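Local coordinates for protein tudor (PDB 3NTK) that recognises methylated arginines of the Piwi protein Aubergine through its last extended Tudor domain and is required for primordial germ cell formation, at residues 1-13 and 127-141. Residues are numbered along the deposited sequence; the frame is centred on the assembly and turned at random.
Sequences AELHNCVVVQFDG and QSFIDTRFSETFQVE
Ile130 of helix 120-131 meets Phe11 and Val8 at once, a worked case of a helix packed on a strand through one branched side chain. Its CG1 stands over the centre of the Phe11 ring, 4.0 Å from the centroid and 6° off the normal, a CH-pi contact made with the ring face. The CG2 branch, anti to the backbone N, turns to Phe11 CB and to Val8 CG1, each 4.1 Å away. In the type I turn from Arg133 to Glu136, the Phe134 ring brings its edge to the strand: CD1 lies 3.2 Å from Val8 O, in the ring plane. Two waters link the turn to Val8. One accepts from Val8 N and lies within hydrogen-bonding range of Phe134 O and Glu136 O; the other donates to Val8 O and Phe134 O. Strand 137-145 runs antiparallel to strand 4-11, which also pairs with strand 16-21, so the N-terminal strand is built into the same sheet as strands from the C-terminal part of the chain, consistent with the OB-fold (SN-like) part of an extended Tudor domain, which the N-terminal strands complete. Phe138 and Cys6 form a hydrogen-bonded pair, Phe138 N reaching Cys6 O at 2.8 Å in a nearly straight bond (174°), while the Phe138 ring meets Val8 CG2 obliquely. Gln139 lies alongside Asn5, and its chain, bent at chi2, delivers NE2 to Asn5 OD1 at 3.0 Å; NE2 lies in the plane of the Asn5 carbonyl, while OD1 is tilted 18° from the Gln139 amide. Each amide has a further partner, Gln139 OE1 at Ser159 N and Asn5 ND2 at Glu22. Val140 exchanges two backbone bonds with His4, and its CG1 packs 3.8 Å from Cys6 SG. Beyond it the carboxylate of Glu141, salt-bridged to Arg154, passes against Ala1 CB.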
loop_
_atom_site.group_PDB
_atom_site.type_symbol
_atom_site.label_atom_id
_atom_site.label_comp_id
_atom_site.label_asym_id
_atom_site.label_seq_id
_atom_site.Cartn_x
_atom_site.Cartn_y
_atom_site.Cartn_z
ATOM N N ALA A 1 -19.995 -12.286 7.931
ATOM C CA ALA A 1 -18.893 -11.730 8.769
ATOM C C ALA A 1 -18.681 -10.252 8.458
ATOM O O ALA A 1 -19.265 -9.719 7.512
ATOM C CB ALA A 1 -17.609 -12.505 8.521
ATOM N N GLU A 2 -17.844 -9.598 9.255
ATOM C CA GLU A 2 -17.560 -8.180 9.066
ATOM C C GLU A 2 -16.658 -7.933 7.857
ATOM O O GLU A 2 -15.456 -8.196 7.902
ATOM C CB GLU A 2 -16.906 -7.607 10.323
ATOM C CG GLU A 2 -16.601 -6.126 10.237
ATOM C CD GLU A 2 -16.119 -5.557 11.553
ATOM O OE1 GLU A 2 -15.066 -6.010 12.054
ATOM O OE2 GLU A 2 -16.799 -4.655 12.089
ATOM N N LEU A 3 -17.250 -7.423 6.783
ATOM C CA LEU A 3 -16.525 -7.131 5.552
ATOM C C LEU A 3 -16.228 -5.647 5.414
ATOM O O LEU A 3 -17.090 -4.806 5.673
ATOM C CB LEU A 3 -17.335 -7.599 4.340
ATOM C CG LEU A 3 -17.157 -9.045 3.867
ATOM C CD1 LEU A 3 -17.204 -10.008 5.040
ATOM C CD2 LEU A 3 -18.242 -9.363 2.849
ATOM N N HIS A 4 -15.005 -5.328 5.005
ATOM C CA HIS A 4 -14.609 -3.935 4.824
ATOM C C HIS A 4 -14.264 -3.681 3.367
ATOM O O HIS A 4 -13.521 -4.449 2.763
ATOM C CB HIS A 4 -13.372 -3.592 5.658
ATOM C CG HIS A 4 -13.505 -3.905 7.113
ATOM N ND1 HIS A 4 -13.112 -5.111 7.653
ATOM C CD2 HIS A 4 -13.968 -3.162 8.146
ATOM C CE1 HIS A 4 -13.323 -5.095 8.957
ATOM N NE2 HIS A 4 -13.841 -3.924 9.282
ATOM N N ASN A 5 -14.795 -2.600 2.808
ATOM C CA ASN A 5 -14.499 -2.246 1.426
ATOM C C ASN A 5 -13.088 -1.693 1.334
ATOM O O ASN A 5 -12.632 -0.979 2.232
ATOM C CB ASN A 5 -15.470 -1.185 0.911
ATOM C CG ASN A 5 -16.851 -1.742 0.639
ATOM O OD1 ASN A 5 -16.988 -2.826 0.067
ATOM N ND2 ASN A 5 -17.882 -0.997 1.029
ATOM N N CYS A 6 -12.411 -2.019 0.241
ATOM C CA CYS A 6 -11.058 -1.550 0.002
ATOM C C CYS A 6 -10.757 -1.644 -1.484
ATOM O O CYS A 6 -11.557 -2.170 -2.265
ATOM C CB CYS A 6 -10.055 -2.410 0.767
ATOM S SG CYS A 6 -9.982 -4.124 0.212
ATOM N N VAL A 7 -9.603 -1.115 -1.866
ATOM C CA VAL A 7 -9.151 -1.180 -3.241
ATOM C C VAL A 7 -7.763 -1.784 -3.121
ATOM O O VAL A 7 -7.036 -1.469 -2.179
ATOM C CB VAL A 7 -9.055 0.224 -3.893
ATOM C CG1 VAL A 7 -8.424 0.117 -5.266
ATOM C CG2 VAL A 7 -10.443 0.843 -4.016
ATOM N N VAL A 8 -7.409 -2.674 -4.043
ATOM C CA VAL A 8 -6.089 -3.292 -4.025
ATOM C C VAL A 8 -5.157 -2.352 -4.789
ATOM O O VAL A 8 -5.407 -2.037 -5.950
ATOM C CB VAL A 8 -6.116 -4.676 -4.714
ATOM C CG1 VAL A 8 -4.719 -5.282 -4.737
ATOM C CG2 VAL A 8 -7.080 -5.600 -3.976
ATOM N N VAL A 9 -4.091 -1.897 -4.141
ATOM C CA VAL A 9 -3.166 -0.975 -4.789
ATOM C C VAL A 9 -1.878 -1.627 -5.266
ATOM O O VAL A 9 -1.168 -1.073 -6.112
ATOM C CB VAL A 9 -2.809 0.213 -3.858
ATOM C CG1 VAL A 9 -4.058 1.037 -3.580
ATOM C CG2 VAL A 9 -2.202 -0.299 -2.548
ATOM N N GLN A 10 -1.576 -2.800 -4.721
ATOM C CA GLN A 10 -0.377 -3.536 -5.096
ATOM C C GLN A 10 -0.676 -5.017 -4.896
ATOM O O GLN A 10 -1.178 -5.409 -3.848
ATOM C CB GLN A 10 0.793 -3.117 -4.206
ATOM C CG GLN A 10 2.140 -3.633 -4.661
ATOM C CD GLN A 10 2.688 -2.862 -5.846
ATOM O OE1 GLN A 10 3.727 -3.218 -6.406
ATOM N NE2 GLN A 10 1.993 -1.793 -6.232
ATOM N N PHE A 11 -0.372 -5.843 -5.892
ATOM C CA PHE A 11 -0.651 -7.269 -5.767
ATOM C C PHE A 11 0.461 -8.145 -6.334
ATOM O O PHE A 11 0.569 -8.323 -7.544
ATOM C CB PHE A 11 -1.984 -7.591 -6.454
ATOM C CG PHE A 11 -2.523 -8.961 -6.139
ATOM C CD1 PHE A 11 -2.183 -10.058 -6.924
ATOM C CD2 PHE A 11 -3.370 -9.151 -5.049
ATOM C CE1 PHE A 11 -2.684 -11.331 -6.626
ATOM C CE2 PHE A 11 -3.874 -10.414 -4.743
ATOM C CZ PHE A 11 -3.529 -11.506 -5.535
ATOM N N ASP A 12 1.297 -8.684 -5.455
ATOM C CA ASP A 12 2.373 -9.558 -5.896
ATOM C C ASP A 12 1.854 -10.991 -5.931
ATOM O O ASP A 12 2.362 -11.837 -6.671
ATOM C CB ASP A 12 3.576 -9.443 -4.957
ATOM C CG ASP A 12 4.311 -8.126 -5.118
ATOM O OD1 ASP A 12 4.627 -7.767 -6.272
ATOM O OD2 ASP A 12 4.578 -7.454 -4.098
ATOM N N GLY A 13 0.822 -11.243 -5.132
ATOM C CA GLY A 13 0.221 -12.563 -5.071
ATOM C C GLY A 13 -0.700 -12.672 -3.870
ATOM O O GLY A 13 -0.773 -11.743 -3.063
ATOM N N GLN A 127 -3.956 -13.280 -10.070
ATOM C CA GLN A 127 -3.106 -12.212 -10.592
ATOM C C GLN A 127 -3.790 -11.461 -11.740
ATOM O O GLN A 127 -3.911 -10.234 -11.708
ATOM C CB GLN A 127 -1.777 -12.785 -11.088
ATOM C CG GLN A 127 -0.771 -11.724 -11.498
ATOM C CD GLN A 127 -0.134 -11.033 -10.305
ATOM O OE1 GLN A 127 0.474 -9.972 -10.441
ATOM N NE2 GLN A 127 -0.257 -11.642 -9.133
ATOM N N SER A 128 -4.239 -12.202 -12.749
ATOM C CA SER A 128 -4.900 -11.603 -13.907
ATOM C C SER A 128 -6.287 -11.052 -13.577
ATOM O O SER A 128 -6.747 -10.090 -14.194
ATOM C CB SER A 128 -5.002 -12.628 -15.044
ATOM O OG SER A 128 -5.839 -13.714 -14.689
ATOM N N PHE A 129 -6.957 -11.659 -12.607
ATOM C CA PHE A 129 -8.282 -11.203 -12.216
ATOM C C PHE A 129 -8.168 -9.823 -11.568
ATOM O O PHE A 129 -8.959 -8.921 -11.853
ATOM C CB PHE A 129 -8.911 -12.209 -11.243
ATOM C CG PHE A 129 -10.304 -11.855 -10.809
ATOM C CD1 PHE A 129 -10.518 -10.987 -9.741
ATOM C CD2 PHE A 129 -11.408 -12.392 -11.468
ATOM C CE1 PHE A 129 -11.810 -10.659 -9.332
ATOM C CE2 PHE A 129 -12.703 -12.069 -11.068
ATOM C CZ PHE A 129 -12.904 -11.201 -9.996
ATOM N N ILE A 130 -7.161 -9.666 -10.713
ATOM C CA ILE A 130 -6.924 -8.410 -10.011
ATOM C C ILE A 130 -6.387 -7.323 -10.939
ATOM O O ILE A 130 -6.823 -6.173 -10.871
ATOM C CB ILE A 130 -5.912 -8.601 -8.856
ATOM C CG1 ILE A 130 -6.431 -9.649 -7.868
ATOM C CG2 ILE A 130 -5.670 -7.273 -8.153
ATOM C CD1 ILE A 130 -7.745 -9.290 -7.210
ATOM N N ASP A 131 -5.441 -7.688 -11.802
ATOM C CA ASP A 131 -4.847 -6.732 -12.730
ATOM C C ASP A 131 -5.891 -6.072 -13.620
ATOM O O ASP A 131 -5.715 -4.939 -14.056
ATOM C CB ASP A 131 -3.792 -7.410 -13.610
ATOM C CG ASP A 131 -2.548 -7.810 -12.836
ATOM O OD1 ASP A 131 -2.067 -7.000 -12.012
ATOM O OD2 ASP A 131 -2.040 -8.928 -13.058
ATOM N N THR A 132 -6.977 -6.789 -13.882
ATOM C CA THR A 132 -8.053 -6.289 -14.730
ATOM C C THR A 132 -9.014 -5.371 -13.977
ATOM O O THR A 132 -9.748 -4.591 -14.588
ATOM C CB THR A 132 -8.863 -7.466 -15.321
ATOM O OG1 THR A 132 -8.003 -8.274 -16.133
ATOM C CG2 THR A 132 -10.020 -6.960 -16.166
ATOM N N ARG A 133 -9.000 -5.455 -12.650
ATOM C CA ARG A 133 -9.906 -4.663 -11.826
ATOM C C ARG A 133 -9.189 -3.867 -10.736
ATOM O O ARG A 133 -9.739 -3.654 -9.657
ATOM C CB ARG A 133 -10.932 -5.602 -11.184
ATOM C CG ARG A 133 -11.593 -6.559 -12.171
ATOM C CD ARG A 133 -12.403 -7.635 -11.462
ATOM N NE ARG A 133 -13.112 -8.514 -12.395
ATOM C CZ ARG A 133 -12.519 -9.317 -13.277
ATOM N NH1 ARG A 133 -11.196 -9.367 -13.360
ATOM N NH2 ARG A 133 -13.255 -10.074 -14.081
ATOM N N PHE A 134 -7.973 -3.412 -11.023
ATOM C CA PHE A 134 -7.189 -2.670 -10.040
ATOM C C PHE A 134 -7.894 -1.502 -9.360
ATOM O O PHE A 134 -7.663 -1.243 -8.181
ATOM C CB PHE A 134 -5.879 -2.172 -10.661
ATOM C CG PHE A 134 -4.659 -2.897 -10.157
ATOM C CD1 PHE A 134 -4.475 -3.110 -8.793
ATOM C CD2 PHE A 134 -3.690 -3.362 -11.042
ATOM C CE1 PHE A 134 -3.346 -3.773 -8.315
ATOM C CE2 PHE A 134 -2.556 -4.027 -10.574
ATOM C CZ PHE A 134 -2.386 -4.233 -9.206
ATOM N N SER A 135 -8.752 -0.798 -10.088
ATOM C CA SER A 135 -9.451 0.344 -9.506
ATOM C C SER A 135 -10.791 -0.024 -8.878
ATOM O O SER A 135 -11.449 0.821 -8.267
ATOM C CB SER A 135 -9.667 1.423 -10.573
ATOM O OG SER A 135 -10.424 0.916 -11.658
ATOM N N GLU A 136 -11.192 -1.282 -9.016
ATOM C CA GLU A 136 -12.468 -1.722 -8.471
ATOM C C GLU A 136 -12.417 -2.009 -6.977
ATOM O O GLU A 136 -11.354 -2.260 -6.410
ATOM C CB GLU A 136 -12.962 -2.967 -9.207
ATOM C CG GLU A 136 -12.957 -2.828 -10.718
ATOM C CD GLU A 136 -14.008 -3.691 -11.378
ATOM O OE1 GLU A 136 -14.150 -4.864 -10.979
ATOM O OE2 GLU A 136 -14.691 -3.199 -12.301
ATOM N N THR A 137 -13.585 -1.978 -6.351
ATOM C CA THR A 137 -13.702 -2.230 -4.922
ATOM C C THR A 137 -13.825 -3.716 -4.606
ATOM O O THR A 137 -14.542 -4.449 -5.284
ATOM C CB THR A 137 -14.934 -1.498 -4.339
ATOM O OG1 THR A 137 -14.730 -0.082 -4.428
ATOM C CG2 THR A 137 -15.154 -1.884 -2.883
ATOM N N PHE A 138 -13.102 -4.147 -3.578
ATOM C CA PHE A 138 -13.129 -5.526 -3.102
ATOM C C PHE A 138 -13.467 -5.409 -1.627
ATOM O O PHE A 138 -13.527 -4.305 -1.093
ATOM C CB PHE A 138 -11.750 -6.191 -3.223
ATOM C CG PHE A 138 -11.363 -6.554 -4.627
ATOM C CD1 PHE A 138 -10.850 -5.601 -5.492
ATOM C CD2 PHE A 138 -11.534 -7.855 -5.088
ATOM C CE1 PHE A 138 -10.511 -5.936 -6.804
ATOM C CE2 PHE A 138 -11.199 -8.200 -6.395
ATOM C CZ PHE A 138 -10.688 -7.242 -7.253
ATOM N N GLN A 139 -13.708 -6.534 -0.967
ATOM C CA GLN A 139 -13.964 -6.499 0.467
ATOM C C GLN A 139 -13.020 -7.495 1.113
ATOM O O GLN A 139 -12.633 -8.490 0.498
ATOM C CB GLN A 139 -15.403 -6.885 0.814
ATOM C CG GLN A 139 -16.463 -5.945 0.278
ATOM C CD GLN A 139 -16.663 -6.118 -1.203
ATOM O OE1 GLN A 139 -16.878 -7.238 -1.682
ATOM N NE2 GLN A 139 -16.600 -5.018 -1.945
ATOM N N VAL A 140 -12.629 -7.213 2.347
ATOM C CA VAL A 140 -11.754 -8.117 3.076
ATOM C C VAL A 140 -12.314 -8.347 4.463
ATOM O O VAL A 140 -12.871 -7.434 5.078
ATOM C CB VAL A 140 -10.310 -7.562 3.229
ATOM C CG1 VAL A 140 -9.603 -7.555 1.884
ATOM C CG2 VAL A 140 -10.345 -6.160 3.834
ATOM N N GLU A 141 -12.197 -9.582 4.936
ATOM C CA GLU A 141 -12.619 -9.922 6.281
ATOM C C GLU A 141 -11.273 -10.049 6.980
ATOM O O GLU A 141 -10.441 -10.850 6.564
ATOM C CB GLU A 141 -13.347 -11.270 6.319
ATOM C CG GLU A 141 -14.050 -11.548 7.645
ATOM C CD GLU A 141 -14.372 -13.023 7.861
ATOM O OE1 GLU A 141 -14.622 -13.738 6.866
ATOM O OE2 GLU A 141 -14.388 -13.462 9.031
HETATM O O HOH W 1 -8.799 -2.947 -6.585
HETATM O O HOH W 2 -5.851 0.324 -7.402
#